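Local coordinates for protein putative oxidoreductase (PDB 3FHL) that probably works as a nucleotide-dependent oxidoreductase of the Gfo/Idh/MocA family, pairing a Rossmann-type NAD-binding domain with a C-terminal alpha/beta domain, at residues C[127-132]-C[277-282]; C[131-136]-C[251-256]; C[149-154]-C[184-189]; C[195-200]-C[335-340]. All coordinates share one frame; numbering follows the deposited sequence.

Contact 1: C[127-132]-C[277-282]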
# COMPACT_ATOMS: atom_id res chain seq x y z
N TRP C 127 0.13 -23.15 -0.87
CA TRP C 127 -0.44 -23.92 0.24
C TRP C 127 -0.13 -23.31 1.61
O TRP C 127 -0.19 -23.99 2.62
CB TRP C 127 0.03 -25.39 0.18
CG TRP C 127 -0.52 -26.14 -1.01
CD1 TRP C 127 -1.73 -26.79 -1.09
CD2 TRP C 127 0.10 -26.31 -2.28
NE1 TRP C 127 -1.90 -27.34 -2.35
CE2 TRP C 127 -0.78 -27.07 -3.09
CE3 TRP C 127 1.32 -25.88 -2.83
CZ2 TRP C 127 -0.48 -27.41 -4.41
CZ3 TRP C 127 1.62 -26.23 -4.14
CH2 TRP C 127 0.72 -26.98 -4.91
N ASP C 128 0.20 -22.01 1.63
CA ASP C 128 0.25 -21.27 2.90
C ASP C 128 -1.16 -21.22 3.46
O ASP C 128 -2.11 -21.12 2.68
CB ASP C 128 0.78 -19.85 2.68
CG ASP C 128 2.30 -19.76 2.73
OD1 ASP C 128 2.98 -20.80 2.92
OD2 ASP C 128 2.84 -18.64 2.60
N ALA C 129 -1.29 -21.27 4.79
CA ALA C 129 -2.59 -21.15 5.46
C ALA C 129 -3.37 -19.91 5.03
O ALA C 129 -4.57 -20.00 4.75
CB ALA C 129 -2.42 -21.17 7.00
N ASP C 130 -2.69 -18.77 4.98
CA ASP C 130 -3.34 -17.50 4.64
C ASP C 130 -3.93 -17.49 3.24
O ASP C 130 -5.09 -17.14 3.07
CB ASP C 130 -2.42 -16.28 4.89
CG ASP C 130 -1.01 -16.45 4.33
OD1 ASP C 130 -0.82 -17.07 3.26
OD2 ASP C 130 -0.07 -15.95 4.98
N PHE C 131 -3.14 -17.90 2.24
CA PHE C 131 -3.61 -17.95 0.84
C PHE C 131 -4.72 -18.98 0.59
O PHE C 131 -5.70 -18.70 -0.12
CB PHE C 131 -2.43 -18.23 -0.09
CG PHE C 131 -2.79 -18.20 -1.55
CD1 PHE C 131 -3.21 -17.01 -2.15
CD2 PHE C 131 -2.69 -19.35 -2.32
CE1 PHE C 131 -3.54 -16.97 -3.49
CE2 PHE C 131 -3.02 -19.31 -3.69
CZ PHE C 131 -3.44 -18.12 -4.27
N LEU C 132 -4.57 -20.17 1.18
CA LEU C 132 -5.65 -21.17 1.14
C LEU C 132 -6.94 -20.63 1.75
O LEU C 132 -8.03 -20.92 1.27
CB LEU C 132 -5.22 -22.46 1.87
CG LEU C 132 -4.16 -23.31 1.15
CD1 LEU C 132 -3.81 -24.52 2.01
CD2 LEU C 132 -4.65 -23.78 -0.22
N GLY C 277 -0.28 -27.25 10.22
CA GLY C 277 -0.63 -26.05 9.45
C GLY C 277 -1.71 -25.18 10.07
O GLY C 277 -2.06 -24.12 9.53
N GLU C 278 -2.25 -25.61 11.21
CA GLU C 278 -3.32 -24.86 11.87
C GLU C 278 -2.80 -23.55 12.47
O GLU C 278 -1.63 -23.46 12.89
CB GLU C 278 -4.03 -25.69 12.94
CG GLU C 278 -4.97 -26.77 12.39
CD GLU C 278 -5.80 -27.48 13.47
OE1 GLU C 278 -5.57 -27.25 14.68
OE2 GLU C 278 -6.69 -28.27 13.09
N GLU C 279 -3.68 -22.56 12.50
CA GLU C 279 -3.41 -21.27 13.13
C GLU C 279 -4.32 -21.06 14.31
O GLU C 279 -5.43 -21.61 14.36
CB GLU C 279 -3.63 -20.13 12.13
CG GLU C 279 -2.73 -20.15 10.92
CD GLU C 279 -3.00 -19.00 9.97
OE1 GLU C 279 -4.16 -18.88 9.48
OE2 GLU C 279 -2.05 -18.25 9.69
N SER C 280 -3.86 -20.26 15.26
CA SER C 280 -4.66 -19.88 16.42
C SER C 280 -5.67 -18.81 16.04
O SER C 280 -5.60 -18.22 14.96
CB SER C 280 -3.76 -19.36 17.54
OG SER C 280 -3.10 -18.16 17.13
N GLU C 281 -6.62 -18.55 16.95
CA GLU C 281 -7.63 -17.51 16.75
C GLU C 281 -7.01 -16.11 16.55
O GLU C 281 -7.51 -15.31 15.75
CB GLU C 281 -8.65 -17.53 17.91
CG GLU C 281 -9.31 -16.17 18.24
CD GLU C 281 -10.80 -16.26 18.52
OE1 GLU C 281 -11.37 -17.38 18.50
OE2 GLU C 281 -11.42 -15.20 18.76
N GLN C 282 -5.91 -15.87 17.25
CA GLN C 282 -5.13 -14.64 17.17
C GLN C 282 -4.48 -14.47 15.78
O GLN C 282 -4.41 -13.35 15.26
CB GLN C 282 -4.05 -14.68 18.26
CG GLN C 282 -3.24 -13.41 18.45
CD GLN C 282 -2.35 -13.49 19.70
OE1 GLN C 282 -1.12 -13.34 19.61
NE2 GLN C 282 -2.96 -13.73 20.86
O HOH W 1 -0.57 -18.25 6.90
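The flat carboxylate of Glu279 presents one face to the methyl group of Ala129, whose CB stands almost directly above the carboxylate carbon, 3.7 Å from Glu279 CD. At the rim of the group, Glu279 OE2 takes a hydrogen bond of 3.2 Å from water 1, which sits above the plane on the same side as the methyl. The same oxygen forms a salt bridge with Lys255, whose NZ lies on the other side of the plane. An extended chain (chi2 179°) carries the carboxylate from the loop to the helix.

The water also connects Glu279 to the start of the helix, for it accepts a 2.9 Å hydrogen bond from Asp130 N. The first turn finds other acceptors as well: Ala129 N bonds to Asp259, and Phe131 N makes a weak, bent bond to Asp130 OD1 (2.7 Å, 126° at the hydrogen). Asp128 holds the N-cap position without a capping bond and spends its carboxylate on Arg125 and Tyr307. A negative carboxylate beside this helix start is probably favoured by the dipole, and Lys255 would ease any repulsion between Glu279 OE2 and Asp130 OD2, 5.6 Å apart. Gly277 adds a light touch through its carbonyl, with O 3.9 Å from Ala129 CB.

The contact thus lays the long loop between helix 261-266 and strand 286-291 against the N-terminal end of helix 129-139, while Phe131, farther along, turns to helix 180-191 and strand 244-248.

Contact 2: C[131-136]-C[251-256]; sequences FLTVRD and GSYVKY
Val134 and Tyr253 are the residues whose CA atoms come nearest, 8.5 Å apart, so helix 129-139 and strand 252-255 meet through side chains alone. This is helix-on-sheet packing in the C-terminal alpha/beta domain, where strand 252-255 runs between antiparallel neighbours 244-248 and 286-291.

Tyr253 does most of the reaching. With CG anti to the backbone N (chi1 177°), its ring stretches from the strand to the helix surface, where Thr133 and Val134 meet its outer end. Val134 CG2 approaches the ring obliquely, 4.2 Å from Tyr253 CE2, and Ile137 of the same helix also touches the tyrosine. Thr133 crosses it at about a right angle, near the phenol end. Val134 further packs on Phe244 and Leu246 of the next strand and on Leu190 of helix 180-191, which places it in a shared apolar layer. On the strand, Ser252 and Val254 meet the second subunit, where Ser252 OG bonds to Glu239 N of that chain.

Thr133 divides its two branches by chemistry: OG1 bonds back to Ala129 O one turn earlier and to Ile303 N, while the methyl CG2 stands 3.6 Å from Tyr253 OH.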
# COMPACT_ATOMS: atom_id res chain seq x y z
N PHE C 131 -3.14 -17.90 2.24
CA PHE C 131 -3.61 -17.95 0.84
C PHE C 131 -4.72 -18.98 0.59
O PHE C 131 -5.70 -18.70 -0.12
CB PHE C 131 -2.43 -18.23 -0.09
CG PHE C 131 -2.79 -18.20 -1.55
CD1 PHE C 131 -3.21 -17.01 -2.15
CD2 PHE C 131 -2.69 -19.35 -2.32
CE1 PHE C 131 -3.54 -16.97 -3.49
CE2 PHE C 131 -3.02 -19.31 -3.69
CZ PHE C 131 -3.44 -18.12 -4.27
N LEU C 132 -4.57 -20.17 1.18
CA LEU C 132 -5.65 -21.17 1.14
C LEU C 132 -6.94 -20.63 1.75
O LEU C 132 -8.03 -20.92 1.27
CB LEU C 132 -5.22 -22.46 1.87
CG LEU C 132 -4.16 -23.31 1.15
CD1 LEU C 132 -3.81 -24.52 2.01
CD2 LEU C 132 -4.65 -23.78 -0.22
N THR C 133 -6.82 -19.84 2.82
CA THR C 133 -7.98 -19.24 3.43
C THR C 133 -8.57 -18.18 2.52
O THR C 133 -9.78 -18.12 2.35
CB THR C 133 -7.63 -18.64 4.80
OG1 THR C 133 -7.05 -19.67 5.63
CG2 THR C 133 -8.88 -18.13 5.47
N VAL C 134 -7.71 -17.36 1.90
CA VAL C 134 -8.18 -16.39 0.88
C VAL C 134 -8.98 -17.10 -0.23
O VAL C 134 -10.09 -16.68 -0.53
CB VAL C 134 -7.00 -15.54 0.29
CG1 VAL C 134 -7.42 -14.80 -1.01
CG2 VAL C 134 -6.46 -14.56 1.34
N ARG C 135 -8.45 -18.19 -0.78
CA ARG C 135 -9.19 -18.95 -1.81
C ARG C 135 -10.58 -19.39 -1.31
O ARG C 135 -11.58 -19.27 -2.03
CB ARG C 135 -8.39 -20.18 -2.28
CG ARG C 135 -7.07 -19.89 -2.98
CD ARG C 135 -6.59 -21.13 -3.78
NE ARG C 135 -7.00 -21.04 -5.18
CZ ARG C 135 -6.20 -21.24 -6.23
NH1 ARG C 135 -4.93 -21.61 -6.07
NH2 ARG C 135 -6.68 -21.10 -7.46
N ASP C 136 -10.64 -19.85 -0.05
CA ASP C 136 -11.88 -20.25 0.62
C ASP C 136 -12.91 -19.13 0.73
O ASP C 136 -14.08 -19.33 0.40
CB ASP C 136 -11.57 -20.80 2.01
CG ASP C 136 -12.75 -21.54 2.64
OD1 ASP C 136 -13.31 -22.43 1.97
OD2 ASP C 136 -13.10 -21.24 3.81
N GLY C 251 -18.08 -6.54 2.12
CA GLY C 251 -17.17 -6.57 3.25
C GLY C 251 -15.71 -6.76 2.92
O GLY C 251 -15.32 -6.75 1.77
N SER C 252 -14.93 -6.96 3.98
CA SER C 252 -13.49 -7.01 3.91
C SER C 252 -12.92 -8.16 4.72
O SER C 252 -13.55 -8.62 5.68
CB SER C 252 -12.88 -5.70 4.42
OG SER C 252 -13.37 -4.59 3.65
N TYR C 253 -11.74 -8.60 4.33
CA TYR C 253 -10.97 -9.59 5.06
C TYR C 253 -9.54 -9.07 5.19
O TYR C 253 -8.93 -8.67 4.20
CB TYR C 253 -10.96 -10.93 4.32
CG TYR C 253 -10.13 -12.00 4.98
CD1 TYR C 253 -10.55 -12.61 6.17
CD2 TYR C 253 -8.93 -12.41 4.41
CE1 TYR C 253 -9.79 -13.59 6.78
CE2 TYR C 253 -8.16 -13.40 5.00
CZ TYR C 253 -8.59 -13.99 6.18
OH TYR C 253 -7.82 -14.96 6.75
N VAL C 254 -9.02 -9.07 6.42
CA VAL C 254 -7.68 -8.57 6.73
C VAL C 254 -6.92 -9.56 7.60
O VAL C 254 -7.36 -9.92 8.69
CB VAL C 254 -7.74 -7.19 7.48
CG1 VAL C 254 -6.37 -6.62 7.61
CG2 VAL C 254 -8.64 -6.17 6.74
N LYS C 255 -5.74 -9.96 7.13
CA LYS C 255 -4.93 -10.98 7.79
C LYS C 255 -3.51 -10.46 8.03
O LYS C 255 -2.93 -9.81 7.17
CB LYS C 255 -4.89 -12.23 6.89
CG LYS C 255 -4.00 -13.38 7.36
CD LYS C 255 -4.78 -14.36 8.22
CE LYS C 255 -4.06 -15.70 8.40
NZ LYS C 255 -2.81 -15.58 9.19
N TYR C 256 -2.95 -10.76 9.20
CA TYR C 256 -1.55 -10.45 9.50
C TYR C 256 -0.73 -11.71 9.72
O TYR C 256 -1.28 -12.77 10.02
CB TYR C 256 -1.45 -9.59 10.78
CG TYR C 256 -2.02 -8.20 10.61
CD1 TYR C 256 -1.19 -7.11 10.33
CD2 TYR C 256 -3.40 -7.97 10.72
CE1 TYR C 256 -1.72 -5.82 10.16
CE2 TYR C 256 -3.93 -6.68 10.55
CZ TYR C 256 -3.08 -5.62 10.27
OH TYR C 256 -3.59 -4.36 10.11

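Contact 3: C[149-154]-C[184-189]; sequences YESTFA and IDQAIQ
Gln186 leaves the helix with its CB 4.1 Å from Tyr149 OH, the phenol crossing the glutamine side chain at about a right angle. Beyond CB the chain runs out extended (chi2 174°) through CG to CD and brings the amide to the polar side chains of the strand, its plane 78° from that of the tyrosine ring. At the tip the two amide atoms part: NE2 bonds to Arg125 O, and OE1 receives a 2.9 Å hydrogen bond from water 2.

That water joins the three polar groups. It accepts from Tyr149 OH at 2.7 Å and from Ser151 OG at 2.8 Å, then donates to Gln186 OE1, so both hydroxyl protons are committed to it. Ser151 OG is also hydrogen-bonded to NH2 of Arg243, which reaches Gln186 OE1 by a weak bond too; Ser151 OG and Gln186 OE1 themselves stay 4.1 Å apart.

Beside this polar cluster the packing turns apolar. Ala187 CB lies obliquely against the tyrosine ring, 4.2 Å from Tyr149 CE2, and Phe191 meets the ring edge-to-face.

Strand 149-154 and helix 184-189 run nearly antiparallel, at 162°, with axes 10.1 Å apart. Such a helix laid along the middle of a large mixed sheet belongs to the alpha/beta layering of the C-terminal domain of Gfo/Idh/MocA proteins.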
# COMPACT_ATOMS: atom_id res chain seq x y z
N TYR C 149 -7.59 -6.40 -3.97
CA TYR C 149 -6.75 -7.46 -3.43
C TYR C 149 -5.39 -6.86 -3.17
O TYR C 149 -4.72 -6.38 -4.09
CB TYR C 149 -6.63 -8.57 -4.49
CG TYR C 149 -5.67 -9.70 -4.20
CD1 TYR C 149 -6.08 -10.82 -3.46
CD2 TYR C 149 -4.36 -9.68 -4.70
CE1 TYR C 149 -5.23 -11.88 -3.24
CE2 TYR C 149 -3.48 -10.73 -4.47
CZ TYR C 149 -3.93 -11.84 -3.75
OH TYR C 149 -3.07 -12.88 -3.52
N GLU C 150 -4.99 -6.89 -1.90
CA GLU C 150 -3.67 -6.42 -1.49
C GLU C 150 -2.94 -7.55 -0.82
O GLU C 150 -3.48 -8.20 0.08
CB GLU C 150 -3.80 -5.26 -0.51
CG GLU C 150 -4.47 -4.03 -1.13
CD GLU C 150 -5.01 -3.08 -0.09
OE1 GLU C 150 -4.28 -2.71 0.85
OE2 GLU C 150 -6.18 -2.69 -0.22
N SER C 151 -1.70 -7.76 -1.22
CA SER C 151 -0.91 -8.85 -0.67
C SER C 151 0.49 -8.31 -0.40
O SER C 151 1.15 -7.80 -1.29
CB SER C 151 -0.91 -10.03 -1.67
OG SER C 151 0.06 -11.02 -1.35
N THR C 152 0.95 -8.43 0.85
CA THR C 152 2.19 -7.81 1.28
C THR C 152 3.01 -8.71 2.18
O THR C 152 2.46 -9.31 3.09
CB THR C 152 1.89 -6.51 2.11
OG1 THR C 152 1.09 -5.62 1.34
CG2 THR C 152 3.19 -5.79 2.59
N PHE C 153 4.32 -8.79 1.92
CA PHE C 153 5.26 -9.34 2.91
C PHE C 153 6.01 -8.24 3.67
O PHE C 153 6.97 -7.64 3.16
CB PHE C 153 6.28 -10.29 2.28
CG PHE C 153 5.80 -11.70 2.11
CD1 PHE C 153 5.20 -12.39 3.16
CD2 PHE C 153 5.98 -12.37 0.89
CE1 PHE C 153 4.77 -13.71 3.01
CE2 PHE C 153 5.55 -13.69 0.73
CZ PHE C 153 4.94 -14.35 1.78
N ALA C 154 5.57 -7.99 4.89
CA ALA C 154 6.15 -6.98 5.75
C ALA C 154 7.28 -7.57 6.58
O ALA C 154 7.09 -8.57 7.28
CB ALA C 154 5.08 -6.42 6.64
N ILE C 184 3.31 -12.69 -6.81
CA ILE C 184 2.87 -12.65 -8.20
C ILE C 184 2.24 -13.99 -8.61
O ILE C 184 1.16 -14.01 -9.20
CB ILE C 184 4.02 -12.29 -9.16
CG1 ILE C 184 4.48 -10.84 -8.95
CG2 ILE C 184 3.55 -12.44 -10.59
CD1 ILE C 184 5.90 -10.53 -9.41
N ASP C 185 2.92 -15.10 -8.29
CA ASP C 185 2.36 -16.43 -8.55
C ASP C 185 0.94 -16.60 -8.01
O ASP C 185 0.02 -16.99 -8.75
CB ASP C 185 3.26 -17.53 -7.99
CG ASP C 185 2.70 -18.92 -8.23
OD1 ASP C 185 2.52 -19.32 -9.42
OD2 ASP C 185 2.43 -19.61 -7.22
N GLN C 186 0.75 -16.25 -6.74
CA GLN C 186 -0.56 -16.26 -6.11
C GLN C 186 -1.57 -15.38 -6.84
O GLN C 186 -2.70 -15.81 -7.05
CB GLN C 186 -0.46 -15.81 -4.65
CG GLN C 186 0.20 -16.83 -3.69
CD GLN C 186 0.39 -16.25 -2.29
OE1 GLN C 186 0.28 -15.04 -2.10
NE2 GLN C 186 0.68 -17.11 -1.31
N ALA C 187 -1.16 -14.17 -7.23
CA ALA C 187 -2.10 -13.25 -7.89
C ALA C 187 -2.55 -13.76 -9.25
O ALA C 187 -3.73 -13.66 -9.59
CB ALA C 187 -1.52 -11.83 -8.02
N ILE C 188 -1.60 -14.32 -10.00
CA ILE C 188 -1.90 -14.94 -11.31
C ILE C 188 -2.84 -16.14 -11.18
O ILE C 188 -3.78 -16.29 -11.96
CB ILE C 188 -0.61 -15.35 -12.06
CG1 ILE C 188 0.22 -14.12 -12.44
CG2 ILE C 188 -0.93 -16.16 -13.34
CD1 ILE C 188 1.65 -14.48 -12.85
N GLN C 189 -2.60 -16.97 -10.16
CA GLN C 189 -3.51 -18.10 -9.89
C GLN C 189 -4.96 -17.66 -9.67
O GLN C 189 -5.90 -18.27 -10.19
CB GLN C 189 -3.00 -18.96 -8.72
CG GLN C 189 -1.81 -19.85 -9.10
CD GLN C 189 -2.13 -20.78 -10.28
OE1 GLN C 189 -3.02 -21.64 -10.18
NE2 GLN C 189 -1.42 -20.62 -11.40
O HOH W 2 -0.34 -12.63 -3.59

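Contact 4: C[195-200]-C[335-340]; sequences EAVFAD and IRIIEA
Val197 and Ala340 form the tight part of this contact between strand 194-202 and helix 328-347: the CA atoms of Val197 and Ala340 lie 6.4 Å apart. The small alanine permits that approach: Val197 CB stands 4.1 Å from Ala340 CB, with Val197 CG2 equally near the same methyl. The other branch, CG1, is anti to the backbone N (chi1 171°) and rests against the helix backbone, 4.1 Å from Ala340 C. One turn back, Ile337 closes the flank, its CG2 meeting Val197 CG2 at 4.2 Å. Ile337 also packs on Leu218, Ile184 and Ile188, which ties the contact to the adjoining strand and to helix 180-191.

Away from this patch the fit slackens. Ala199 points to the helix, yet its methyl stays 5.4 Å from the nearest atom of 335-340; its backbone N bonds instead to Ser344 OG, one turn beyond Ala340 on the same helix. Arg336 and Glu339 leave the helix toward solvent, and Glu195 is exposed at the classic beta bulge where it and Ala196 face Leu219. Phe198 turns to the other face of the sheet and stacks on Phe198 of the second subunit.

The side-chain contacts are hydrocarbon on hydrocarbon, with Val197 CG1 also lying against the carbonyl group of Ala340. Within the two segments the attachment therefore probably rests on shape and the exclusion of water, while the directional bond from Ala199 N goes to Ser344, farther along the helix.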
# COMPACT_ATOMS: atom_id res chain seq x y z
N GLU C 195 -3.05 -6.95 -18.14
CA GLU C 195 -2.73 -6.23 -19.38
C GLU C 195 -1.46 -5.40 -19.25
O GLU C 195 -0.70 -5.26 -20.21
CB GLU C 195 -3.88 -5.32 -19.77
CG GLU C 195 -5.15 -6.06 -20.13
CD GLU C 195 -6.29 -5.11 -20.40
OE1 GLU C 195 -6.03 -3.92 -20.68
OE2 GLU C 195 -7.46 -5.56 -20.35
N ALA C 196 -1.23 -4.83 -18.06
CA ALA C 196 -0.09 -3.94 -17.85
C ALA C 196 0.48 -4.06 -16.44
O ALA C 196 -0.17 -4.61 -15.54
CB ALA C 196 -0.49 -2.49 -18.18
N VAL C 197 1.69 -3.55 -16.24
CA VAL C 197 2.35 -3.59 -14.93
C VAL C 197 2.92 -2.20 -14.57
O VAL C 197 3.60 -1.58 -15.38
CB VAL C 197 3.49 -4.65 -14.88
CG1 VAL C 197 4.34 -4.52 -13.59
CG2 VAL C 197 2.91 -6.08 -15.00
N PHE C 198 2.61 -1.73 -13.36
CA PHE C 198 3.37 -0.63 -12.79
C PHE C 198 4.16 -1.18 -11.60
O PHE C 198 3.64 -1.98 -10.83
CB PHE C 198 2.45 0.52 -12.35
CG PHE C 198 3.12 1.49 -11.38
CD1 PHE C 198 3.83 2.58 -11.86
CD2 PHE C 198 3.07 1.28 -10.01
CE1 PHE C 198 4.47 3.47 -10.98
CE2 PHE C 198 3.71 2.15 -9.12
CZ PHE C 198 4.41 3.25 -9.62
N ALA C 199 5.41 -0.76 -11.47
CA ALA C 199 6.18 -1.07 -10.27
C ALA C 199 7.07 0.08 -9.84
O ALA C 199 7.58 0.82 -10.67
CB ALA C 199 7.04 -2.31 -10.49
N ASP C 200 7.27 0.20 -8.54
CA ASP C 200 8.25 1.11 -8.00
C ASP C 200 9.06 0.33 -6.99
O ASP C 200 8.50 -0.26 -6.05
CB ASP C 200 7.56 2.33 -7.36
CG ASP C 200 8.55 3.42 -6.93
OD1 ASP C 200 9.74 3.37 -7.29
OD2 ASP C 200 8.12 4.35 -6.22
N ILE C 335 7.99 -14.88 -14.00
CA ILE C 335 9.23 -14.20 -14.39
C ILE C 335 8.98 -13.09 -15.41
O ILE C 335 9.65 -12.06 -15.37
CB ILE C 335 10.32 -15.21 -14.88
CG1 ILE C 335 10.92 -15.94 -13.68
CG2 ILE C 335 11.44 -14.52 -15.68
CD1 ILE C 335 11.75 -17.16 -14.07
N ARG C 336 8.01 -13.29 -16.30
CA ARG C 336 7.61 -12.25 -17.23
C ARG C 336 7.11 -11.01 -16.48
O ARG C 336 7.52 -9.88 -16.80
CB ARG C 336 6.52 -12.76 -18.17
CG ARG C 336 6.08 -11.75 -19.21
CD ARG C 336 5.17 -12.41 -20.24
NE ARG C 336 4.67 -11.48 -21.25
CZ ARG C 336 3.51 -11.62 -21.88
NH1 ARG C 336 2.72 -12.65 -21.60
NH2 ARG C 336 3.14 -10.73 -22.79
N ILE C 337 6.25 -11.23 -15.48
CA ILE C 337 5.78 -10.15 -14.60
C ILE C 337 6.92 -9.47 -13.83
O ILE C 337 6.97 -8.24 -13.77
CB ILE C 337 4.65 -10.63 -13.64
CG1 ILE C 337 3.50 -11.27 -14.42
CG2 ILE C 337 4.12 -9.47 -12.77
CD1 ILE C 337 2.87 -10.36 -15.42
N ILE C 338 7.83 -10.27 -13.27
CA ILE C 338 9.00 -9.74 -12.56
C ILE C 338 9.86 -8.85 -13.47
O ILE C 338 10.27 -7.76 -13.09
CB ILE C 338 9.86 -10.86 -11.96
CG1 ILE C 338 9.15 -11.51 -10.77
CG2 ILE C 338 11.23 -10.34 -11.52
CD1 ILE C 338 9.90 -12.70 -10.16
N GLU C 339 10.11 -9.32 -14.69
CA GLU C 339 10.88 -8.56 -15.66
C GLU C 339 10.16 -7.27 -16.04
O GLU C 339 10.80 -6.23 -16.18
CB GLU C 339 11.22 -9.42 -16.89
CG GLU C 339 12.31 -10.46 -16.58
CD GLU C 339 12.56 -11.43 -17.74
OE1 GLU C 339 11.80 -11.43 -18.74
OE2 GLU C 339 13.53 -12.21 -17.64
N ALA C 340 8.83 -7.34 -16.18
CA ALA C 340 8.03 -6.14 -16.45
C ALA C 340 8.06 -5.13 -15.31
O ALA C 340 8.08 -3.93 -15.55
CB ALA C 340 6.61 -6.51 -16.79

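In the fold
Contacts 2, 3 and 4 are buried places where helices lie on one large mixed sheet, whereas contact 1, only partly buried, fastens a loop to a helix end. Contacts 1 and 2 share helix 129-139 and are joined by the salt bridge from Lys255 to Glu279. Phe131 of that helix packs on Gln186 and Tyr149, leading into contact 3, and helix 180-191 leads on to contact 4 through Ile184 and Ile188, which lie against Ile337. The chemistry shifts accordingly: charge and water in contact 1, mainly apolar packing in contact 2, a water bridging buried side chains in contact 3, and plain hydrocarbon in contact 4, about 28 Å from contact 1 between centres.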